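Local coordinates for uncharacterized protein (Acinetobacter baumannii, PDB 4PAR) that probably recognises 5-hydroxymethylcytosine in DNA through an SRA-like domain and cleaves the DNA with a VSR-like endonuclease domain, at residues 224-236 against 242-254. The protein carries 3 engineered substitutions. Sequence-based numbering, arbitrary orientation.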
ATOM      1  N   TRP F 224      31.019  -1.944  -9.362  1.00111.39           N
ATOM      2  CA  TRP F 224      30.086  -2.933  -8.842  1.00109.73           C
ATOM      3  C   TRP F 224      28.871  -2.294  -8.171  1.00 98.27           C
ATOM      4  O   TRP F 224      29.006  -1.334  -7.414  1.00 91.79           O
ATOM      5  CB  TRP F 224      30.810  -3.856  -7.864  1.00105.69           C
ATOM      6  CG  TRP F 224      30.087  -5.124  -7.593  1.00101.23           C
ATOM      7  CD1 TRP F 224      29.147  -5.720  -8.385  1.00102.47           C
ATOM      8  CD2 TRP F 224      30.231  -5.957  -6.442  1.00 97.14           C
ATOM      9  NE1 TRP F 224      28.699  -6.879  -7.797  1.00104.66           N
ATOM     10  CE2 TRP F 224      29.348  -7.047  -6.602  1.00104.20           C
ATOM     11  CE3 TRP F 224      31.018  -5.888  -5.290  1.00 95.55           C
ATOM     12  CZ2 TRP F 224      29.235  -8.058  -5.654  1.00108.89           C
ATOM     13  CZ3 TRP F 224      30.903  -6.890  -4.349  1.00 97.18           C
ATOM     14  CH2 TRP F 224      30.020  -7.962  -4.536  1.00109.40           C
ATOM     15  N   PHE F 225      27.687  -2.843  -8.442  1.00100.43           N
ATOM     16  CA  PHE F 225      26.448  -2.333  -7.855  1.00 92.39           C
ATOM     17  C   PHE F 225      25.708  -3.415  -7.085  1.00 92.03           C
ATOM     18  O   PHE F 225      24.575  -3.749  -7.421  1.00 92.38           O
ATOM     19  CB  PHE F 225      25.518  -1.782  -8.937  1.00 93.16           C
ATOM     20  CG  PHE F 225      26.180  -0.830  -9.878  1.00 96.40           C
ATOM     21  CD1 PHE F 225      26.946   0.217  -9.400  1.00100.59           C
ATOM     22  CD2 PHE F 225      26.042  -0.986 -11.247  1.00111.78           C
ATOM     23  CE1 PHE F 225      27.562   1.095 -10.273  1.00114.41           C
ATOM     24  CE2 PHE F 225      26.655  -0.113 -12.124  1.00115.70           C
ATOM     25  CZ  PHE F 225      27.415   0.929 -11.637  1.00115.32           C
ATOM     26  N   PRO F 226      26.340  -3.959  -6.038  1.00 91.43           N
ATOM     27  CA  PRO F 226      25.723  -5.063  -5.306  1.00 91.80           C
ATOM     28  C   PRO F 226      24.655  -4.620  -4.315  1.00 89.21           C
ATOM     29  O   PRO F 226      24.634  -3.468  -3.875  1.00 86.81           O
ATOM     30  CB  PRO F 226      26.906  -5.677  -4.568  1.00 92.32           C
ATOM     31  CG  PRO F 226      27.781  -4.510  -4.281  1.00 90.22           C
ATOM     32  CD  PRO F 226      27.606  -3.538  -5.414  1.00 90.37           C
ATOM     33  N   ARG F 227      23.762  -5.542  -3.981  1.00 89.96           N
ATOM     34  CA  ARG F 227      22.954  -5.399  -2.786  1.00 88.30           C
ATOM     35  C   ARG F 227      23.733  -6.065  -1.666  1.00 90.65           C
ATOM     36  O   ARG F 227      24.054  -7.248  -1.751  1.00115.06           O
ATOM     37  CB  ARG F 227      21.578  -6.037  -2.953  1.00 93.70           C
ATOM     38  CG  ARG F 227      20.726  -5.445  -4.064  1.00102.23           C
ATOM     39  CD  ARG F 227      19.345  -6.080  -4.042  1.00109.08           C
ATOM     40  NE  ARG F 227      18.452  -5.575  -5.080  1.00111.05           N
ATOM     41  CZ  ARG F 227      17.153  -5.853  -5.133  1.00128.53           C
ATOM     42  NH1 ARG F 227      16.602  -6.622  -4.204  1.00138.87           N
ATOM     43  NH2 ARG F 227      16.402  -5.362  -6.108  1.00136.90           N
ATOM     44  N   LEU F 228      24.015  -5.318  -0.607  1.00 90.20           N
ATOM     45  CA  LEU F 228      24.952  -5.762   0.420  1.00 87.04           C
ATOM     46  C   LEU F 228      24.252  -6.614   1.467  1.00 94.08           C
ATOM     47  O   LEU F 228      24.813  -6.925   2.513  1.00112.85           O
ATOM     48  CB  LEU F 228      25.645  -4.569   1.076  1.00 84.30           C
ATOM     49  CG  LEU F 228      26.970  -4.183   0.412  1.00 84.03           C
ATOM     50  CD1 LEU F 228      26.745  -3.798  -1.026  1.00 85.96           C
ATOM     51  CD2 LEU F 228      27.650  -3.051   1.148  1.00 81.18           C
ATOM     52  N   TYR F 229      22.999  -6.946   1.188  1.00 95.08           N
ATOM     53  CA  TYR F 229      22.226  -7.845   2.027  1.00 91.86           C
ATOM     54  C   TYR F 229      21.883  -9.127   1.277  1.00 96.39           C
ATOM     55  O   TYR F 229      22.313  -9.327   0.140  1.00 96.91           O
ATOM     56  CB  TYR F 229      20.954  -7.152   2.503  1.00 88.97           C
ATOM     57  CG  TYR F 229      20.247  -6.376   1.417  1.00 84.83           C
ATOM     58  CD1 TYR F 229      19.201  -6.941   0.703  1.00 86.34           C
ATOM     59  CD2 TYR F 229      20.625  -5.075   1.105  1.00 89.28           C
ATOM     60  CE1 TYR F 229      18.550  -6.229  -0.290  1.00 95.10           C
ATOM     61  CE2 TYR F 229      19.985  -4.359   0.116  1.00 95.03           C
ATOM     62  CZ  TYR F 229      18.946  -4.939  -0.579  1.00 95.98           C
ATOM     63  OH  TYR F 229      18.306  -4.222  -1.564  1.00103.03           O
ATOM     64  N   GLU F 230      21.113  -9.997   1.917  1.00105.24           N
ATOM     65  CA  GLU F 230      20.684 -11.235   1.282  1.00113.79           C
ATOM     66  C   GLU F 230      19.440 -11.002   0.429  1.00106.85           C
ATOM     67  O   GLU F 230      18.501 -10.321   0.845  1.00101.39           O
ATOM     68  CB  GLU F 230      20.420 -12.320   2.333  1.00132.70           C
ATOM     69  CG  GLU F 230      19.495 -11.894   3.469  1.00140.14           C
ATOM     70  CD  GLU F 230      19.325 -12.973   4.527  1.00133.61           C
ATOM     71  OE1 GLU F 230      19.689 -14.141   4.259  1.00119.16           O
ATOM     72  OE2 GLU F 230      18.830 -12.648   5.629  1.00127.97           O
ATOM     73  N   ASN F 231      19.451 -11.563  -0.774  1.00100.17           N
ATOM     74  CA  ASN F 231      18.314 -11.474  -1.678  1.00105.33           C
ATOM     75  C   ASN F 231      18.205 -12.747  -2.502  1.00118.46           C
ATOM     76  O   ASN F 231      18.831 -13.754  -2.174  1.00116.52           O
ATOM     77  CB  ASN F 231      18.412 -10.245  -2.589  1.00110.53           C
ATOM     78  CG  ASN F 231      19.568 -10.323  -3.566  1.00120.32           C
ATOM     79  OD1 ASN F 231      20.694 -10.650  -3.193  1.00116.28           O
ATOM     80  ND2 ASN F 231      19.291 -10.013  -4.829  1.00125.64           N
ATOM     81  N   LYS F 232      17.394 -12.700  -3.555  1.00131.46           N
ATOM     82  CA  LYS F 232      17.035 -13.890  -4.323  1.00129.73           C
ATOM     83  C   LYS F 232      18.225 -14.705  -4.846  1.00128.85           C
ATOM     84  O   LYS F 232      18.349 -15.886  -4.525  1.00123.45           O
ATOM     85  CB  LYS F 232      16.136 -13.492  -5.503  1.00130.03           C
ATOM     86  CG  LYS F 232      16.598 -12.252  -6.268  1.00129.17           C
ATOM     87  CD  LYS F 232      15.946 -12.163  -7.641  1.00130.79           C
ATOM     88  CE  LYS F 232      16.530 -11.023  -8.462  1.00120.70           C
ATOM     89  NZ  LYS F 232      15.967 -10.984  -9.841  1.00113.45           N
ATOM     90  N   ASP F 233      19.093 -14.089  -5.643  1.00133.61           N
ATOM     91  CA  ASP F 233      20.170 -14.838  -6.287  1.00127.17           C
ATOM     92  C   ASP F 233      21.399 -15.075  -5.395  1.00134.84           C
ATOM     93  O   ASP F 233      21.954 -16.174  -5.408  1.00129.80           O
ATOM     94  CB  ASP F 233      20.589 -14.154  -7.595  1.00113.42           C
ATOM     95  CG  ASP F 233      20.864 -12.678  -7.424  1.00117.15           C
ATOM     96  OD1 ASP F 233      22.046 -12.307  -7.273  1.00108.41           O
ATOM     97  OD2 ASP F 233      19.896 -11.887  -7.454  1.00129.07           O
ATOM     98  N   TRP F 234      21.831 -14.078  -4.623  1.00140.56           N
ATOM     99  CA  TRP F 234      23.026 -14.283  -3.797  1.00135.27           C
ATOM    100  C   TRP F 234      23.055 -13.543  -2.449  1.00113.64           C
ATOM    101  O   TRP F 234      22.287 -12.617  -2.211  1.00107.73           O
ATOM    102  CB  TRP F 234      24.284 -13.937  -4.613  1.00140.07           C
ATOM    103  CG  TRP F 234      24.383 -12.547  -5.172  1.00139.66           C
ATOM    104  CD1 TRP F 234      23.889 -11.397  -4.629  1.00145.66           C
ATOM    105  CD2 TRP F 234      25.038 -12.167  -6.391  1.00140.33           C
ATOM    106  NE1 TRP F 234      24.193 -10.325  -5.436  1.00151.54           N
ATOM    107  CE2 TRP F 234      24.896 -10.770  -6.524  1.00142.69           C
ATOM    108  CE3 TRP F 234      25.727 -12.873  -7.383  1.00136.98           C
ATOM    109  CZ2 TRP F 234      25.417 -10.065  -7.610  1.00135.68           C
ATOM    110  CZ3 TRP F 234      26.244 -12.172  -8.462  1.00138.98           C
ATOM    111  CH2 TRP F 234      26.086 -10.783  -8.566  1.00139.06           C
ATOM    112  N   ILE F 235      23.952 -13.992  -1.573  1.00122.54           N
ATOM    113  CA  ILE F 235      24.083 -13.477  -0.208  1.00115.08           C
ATOM    114  C   ILE F 235      25.318 -12.602  -0.034  1.00118.83           C
ATOM    115  O   ILE F 235      26.448 -13.074  -0.164  1.00118.11           O
ATOM    116  CB  ILE F 235      24.171 -14.626   0.826  1.00117.52           C
ATOM    117  CG1 ILE F 235      22.854 -15.399   0.902  1.00126.83           C
ATOM    118  CG2 ILE F 235      24.555 -14.090   2.199  1.00107.94           C
ATOM    119  CD1 ILE F 235      22.922 -16.619   1.799  1.00127.91           C
ATOM    120  N   ASN F 236      25.105 -11.331   0.280  1.00124.74           N
ATOM    121  CA  ASN F 236      26.218 -10.422   0.520  1.00117.15           C
ATOM    122  C   ASN F 236      26.153  -9.829   1.922  1.00103.90           C
ATOM    123  O   ASN F 236      25.068  -9.688   2.485  1.00 96.99           O
ATOM    124  CB  ASN F 236      26.231  -9.312  -0.531  1.00107.93           C
ATOM    125  CG  ASN F 236      26.424  -9.847  -1.939  1.00111.64           C
ATOM    126  OD1 ASN F 236      27.102 -10.854  -2.143  1.00122.82           O
ATOM    127  ND2 ASN F 236      25.823  -9.177  -2.918  1.00103.97           N
ATOM    128  N   GLY F 242      32.486  -1.034   7.637  1.00 80.73           N
ATOM    129  CA  GLY F 242      32.550  -0.891   6.193  1.00 75.90           C
ATOM    130  C   GLY F 242      33.881  -1.308   5.604  1.00 97.83           C
ATOM    131  O   GLY F 242      34.213  -0.933   4.480  1.00112.51           O
ATOM    132  N   LEU F 243      34.652  -2.076   6.367  1.00100.35           N
ATOM    133  CA  LEU F 243      35.952  -2.547   5.903  1.00101.36           C
ATOM    134  C   LEU F 243      35.864  -3.739   4.953  1.00 98.82           C
ATOM    135  O   LEU F 243      36.476  -3.736   3.886  1.00103.91           O
ATOM    136  CB  LEU F 243      36.831  -2.920   7.093  1.00107.73           C
ATOM    137  CG  LEU F 243      37.199  -1.772   8.029  1.00112.02           C
ATOM    138  CD1 LEU F 243      38.197  -2.245   9.077  1.00121.87           C
ATOM    139  CD2 LEU F 243      37.754  -0.603   7.233  1.00108.09           C
ATOM    140  N   THR F 244      35.098  -4.753   5.340  1.00 93.44           N
ATOM    141  CA  THR F 244      35.112  -6.021   4.616  1.00105.32           C
ATOM    142  C   THR F 244      33.734  -6.435   4.116  1.00102.00           C
ATOM    143  O   THR F 244      32.765  -6.462   4.874  1.00105.28           O
ATOM    144  CB  THR F 244      35.686  -7.166   5.492  1.00 98.12           C
ATOM    145  OG1 THR F 244      34.701  -8.195   5.650  1.00 95.10           O
ATOM    146  CG2 THR F 244      36.105  -6.648   6.865  1.00 93.01           C
ATOM    147  N   ILE F 245      33.666  -6.766   2.833  1.00102.68           N
ATOM    148  CA  ILE F 245      32.439  -7.230   2.200  1.00 96.01           C
ATOM    149  C   ILE F 245      32.553  -8.693   1.784  1.00102.57           C
ATOM    150  O   ILE F 245      33.487  -9.066   1.082  1.00110.61           O
ATOM    151  CB  ILE F 245      32.107  -6.388   0.965  1.00 89.96           C
ATOM    152  CG1 ILE F 245      31.801  -4.947   1.376  1.00 97.48           C
ATOM    153  CG2 ILE F 245      30.949  -7.007   0.193  1.00 91.32           C
ATOM    154  CD1 ILE F 245      31.420  -4.043   0.219  1.00 94.97           C
ATOM    155  N   THR F 246      31.607  -9.525   2.211  1.00100.71           N
ATOM    156  CA  THR F 246      31.619 -10.931   1.814  1.00100.72           C
ATOM    157  C   THR F 246      30.588 -11.214   0.726  1.00101.44           C
ATOM    158  O   THR F 246      29.410 -10.844   0.851  1.00 99.87           O
ATOM    159  CB  THR F 246      31.351 -11.874   3.007  1.00102.90           C
ATOM    160  OG1 THR F 246      29.961 -11.838   3.358  1.00105.90           O
ATOM    161  CG2 THR F 246      32.196 -11.478   4.211  1.00106.13           C
ATOM    162  N   GLU F 247      31.050 -11.864  -0.342  1.00106.51           N
ATOM    163  CA  GLU F 247      30.195 -12.279  -1.452  1.00108.25           C
ATOM    164  C   GLU F 247      30.068 -13.801  -1.540  1.00116.05           C
ATOM    165  O   GLU F 247      31.059 -14.536  -1.433  1.00150.02           O
ATOM    166  CB  GLU F 247      30.720 -11.728  -2.782  1.00109.17           C
ATOM    167  CG  GLU F 247      29.808 -12.051  -3.966  1.00118.23           C
ATOM    168  CD  GLU F 247      30.269 -11.431  -5.276  1.00118.21           C
ATOM    169  OE1 GLU F 247      31.409 -10.917  -5.332  1.00111.56           O
ATOM    170  OE2 GLU F 247      29.485 -11.457  -6.250  1.00113.57           O
ATOM    171  N   LYS F 248      28.828 -14.244  -1.743  1.00110.82           N
ATOM    172  CA  LYS F 248      28.457 -15.648  -1.833  1.00114.91           C
ATOM    173  C   LYS F 248      27.316 -15.747  -2.841  1.00118.17           C
ATOM    174  O   LYS F 248      27.030 -14.780  -3.539  1.00116.57           O
ATOM    175  CB  LYS F 248      28.038 -16.194  -0.461  1.00115.67           C
ATOM    176  CG  LYS F 248      27.962 -17.708  -0.378  1.00126.60           C
ATOM    177  CD  LYS F 248      27.166 -18.190   0.835  1.00134.64           C
ATOM    178  CE  LYS F 248      27.094 -19.721   0.862  1.00141.68           C
ATOM    179  NZ  LYS F 248      26.785 -20.307   2.200  1.00142.09           N
ATOM    180  N   SER F 249      26.677 -16.910  -2.923  1.00129.05           N
ATOM    181  CA  SER F 249      25.469 -17.085  -3.720  1.00126.72           C
ATOM    182  C   SER F 249      24.597 -18.177  -3.112  1.00132.24           C
ATOM    183  O   SER F 249      25.066 -18.975  -2.303  1.00136.73           O
ATOM    184  CB  SER F 249      25.810 -17.426  -5.171  1.00122.91           C
ATOM    185  OG  SER F 249      24.649 -17.785  -5.897  1.00123.77           O
ATOM    186  N   THR F 250      23.323 -18.198  -3.494  1.00135.54           N
ATOM    187  CA  THR F 250      22.385 -19.197  -2.990  1.00144.32           C
ATOM    188  C   THR F 250      22.776 -20.602  -3.432  1.00157.28           C
ATOM    189  O   THR F 250      22.848 -21.519  -2.614  1.00169.16           O
ATOM    190  CB  THR F 250      20.950 -18.900  -3.457  1.00148.50           C
ATOM    191  OG1 THR F 250      20.923 -18.792  -4.886  1.00153.66           O
ATOM    192  CG2 THR F 250      20.456 -17.597  -2.845  1.00134.15           C
ATOM    193  N   ASP F 251      23.021 -20.767  -4.729  1.00163.02           N
ATOM    194  CA  ASP F 251      23.522 -22.030  -5.258  1.00168.87           C
ATOM    195  C   ASP F 251      25.020 -22.145  -5.001  1.00163.93           C
ATOM    196  O   ASP F 251      25.785 -21.241  -5.343  1.00158.16           O
ATOM    197  CB  ASP F 251      23.237 -22.152  -6.758  1.00168.50           C
ATOM    198  CG  ASP F 251      21.766 -22.356  -7.062  1.00164.05           C
ATOM    199  OD1 ASP F 251      20.921 -21.845  -6.297  1.00167.98           O
ATOM    200  OD2 ASP F 251      21.457 -23.027  -8.072  1.00157.97           O
ATOM    201  N   GLU F 252      25.435 -23.253  -4.396  1.00166.01           N
ATOM    202  CA  GLU F 252      26.850 -23.490  -4.136  1.00170.85           C
ATOM    203  C   GLU F 252      27.603 -23.767  -5.436  1.00175.46           C
ATOM    204  O   GLU F 252      28.797 -23.478  -5.547  1.00181.50           O
ATOM    205  CB  GLU F 252      27.035 -24.651  -3.155  1.00175.57           C
ATOM    206  CG  GLU F 252      26.574 -24.349  -1.734  1.00165.22           C
ATOM    207  CD  GLU F 252      26.977 -25.426  -0.742  1.00166.44           C
ATOM    208  OE1 GLU F 252      27.556 -26.447  -1.173  1.00167.73           O
ATOM    209  OE2 GLU F 252      26.717 -25.252   0.467  1.00162.63           O
ATOM    210  N   THR F 253      26.896 -24.319  -6.418  1.00171.69           N
ATOM    211  CA  THR F 253      27.491 -24.625  -7.714  1.00168.46           C
ATOM    212  C   THR F 253      28.000 -23.364  -8.411  1.00164.28           C
ATOM    213  O   THR F 253      29.115 -23.344  -8.943  1.00166.13           O
ATOM    214  CB  THR F 253      26.490 -25.342  -8.641  1.00170.69           C
ATOM    215  OG1 THR F 253      25.370 -24.485  -8.895  1.00169.90           O
ATOM    216  CG2 THR F 253      26.002 -26.635  -8.003  1.00166.70           C
ATOM    217  N   ILE F 254      27.195 -22.306  -8.400  1.00163.77           N
ATOM    218  CA  ILE F 254      27.583 -21.078  -9.082  1.00163.47           C
ATOM    219  C   ILE F 254      28.664 -20.330  -8.291  1.00167.80           C
ATOM    220  O   ILE F 254      29.426 -19.549  -8.864  1.00177.90           O
ATOM    221  CB  ILE F 254      26.370 -20.150  -9.345  1.00147.40           C
ATOM    222  CG1 ILE F 254      26.208 -19.120  -8.232  1.00137.00           C
ATOM    223  CG2 ILE F 254      25.102 -20.967  -9.556  1.00143.53           C
ATOM    224  CD1 ILE F 254      26.184 -17.695  -8.736  1.00136.93           C
TER
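CG anti to the backbone N in both Glu247 (chi1 -176°) and Trp224 sends the two side chains toward each other from opposite directions, and the glutamate chain stays extended beyond CG. The six-membered end of the Trp224 indole thereby reaches the carboxylate, with CH2 at 3.4 Å from Glu247 OE1 and the two planes 31° apart. Trp234 approaches the same carboxylate differently: its ring stands nearly perpendicular to it, and Glu247 OE2 lies over the rim of one indole face, 4.0 Å above the plane, while Asp233 OD1 lies near the rim of the opposite face. The charge of Glu247 is answered by a salt bridge from OE1 to Arg269, which also makes a cation-pi contact with Trp224. Alongside Glu247 runs Asn236, pointing the same way; its OD1 rests 3.5 Å from Glu247 CG, and its ND2 donates within the amide plane to Arg227 O at 2.9 Å, fixing the amide rotation. These two residues form an antiparallel non-hydrogen-bonded pair at the open end of the hairpin of strands 236-238 and 244-247, part of the mixed sheet of the SRA-like domain; the loop between strands 221-224 and 236-238 leads into it. Beyond the pair, a weak bond joins Lys248 N to Ile235 O. Where the chain then turns toward helix 252-264, Asp233 O accepts three hydrogen bonds: from Thr250 N, nearly straight at 169°, from Ser249 OG at 3.2 Å, and from Thr250 OG1 at 2.9 Å, the last above the carbonyl plane. At the far end, Leu228 CD2 touches Ile245 CD1 at 4.0 Å.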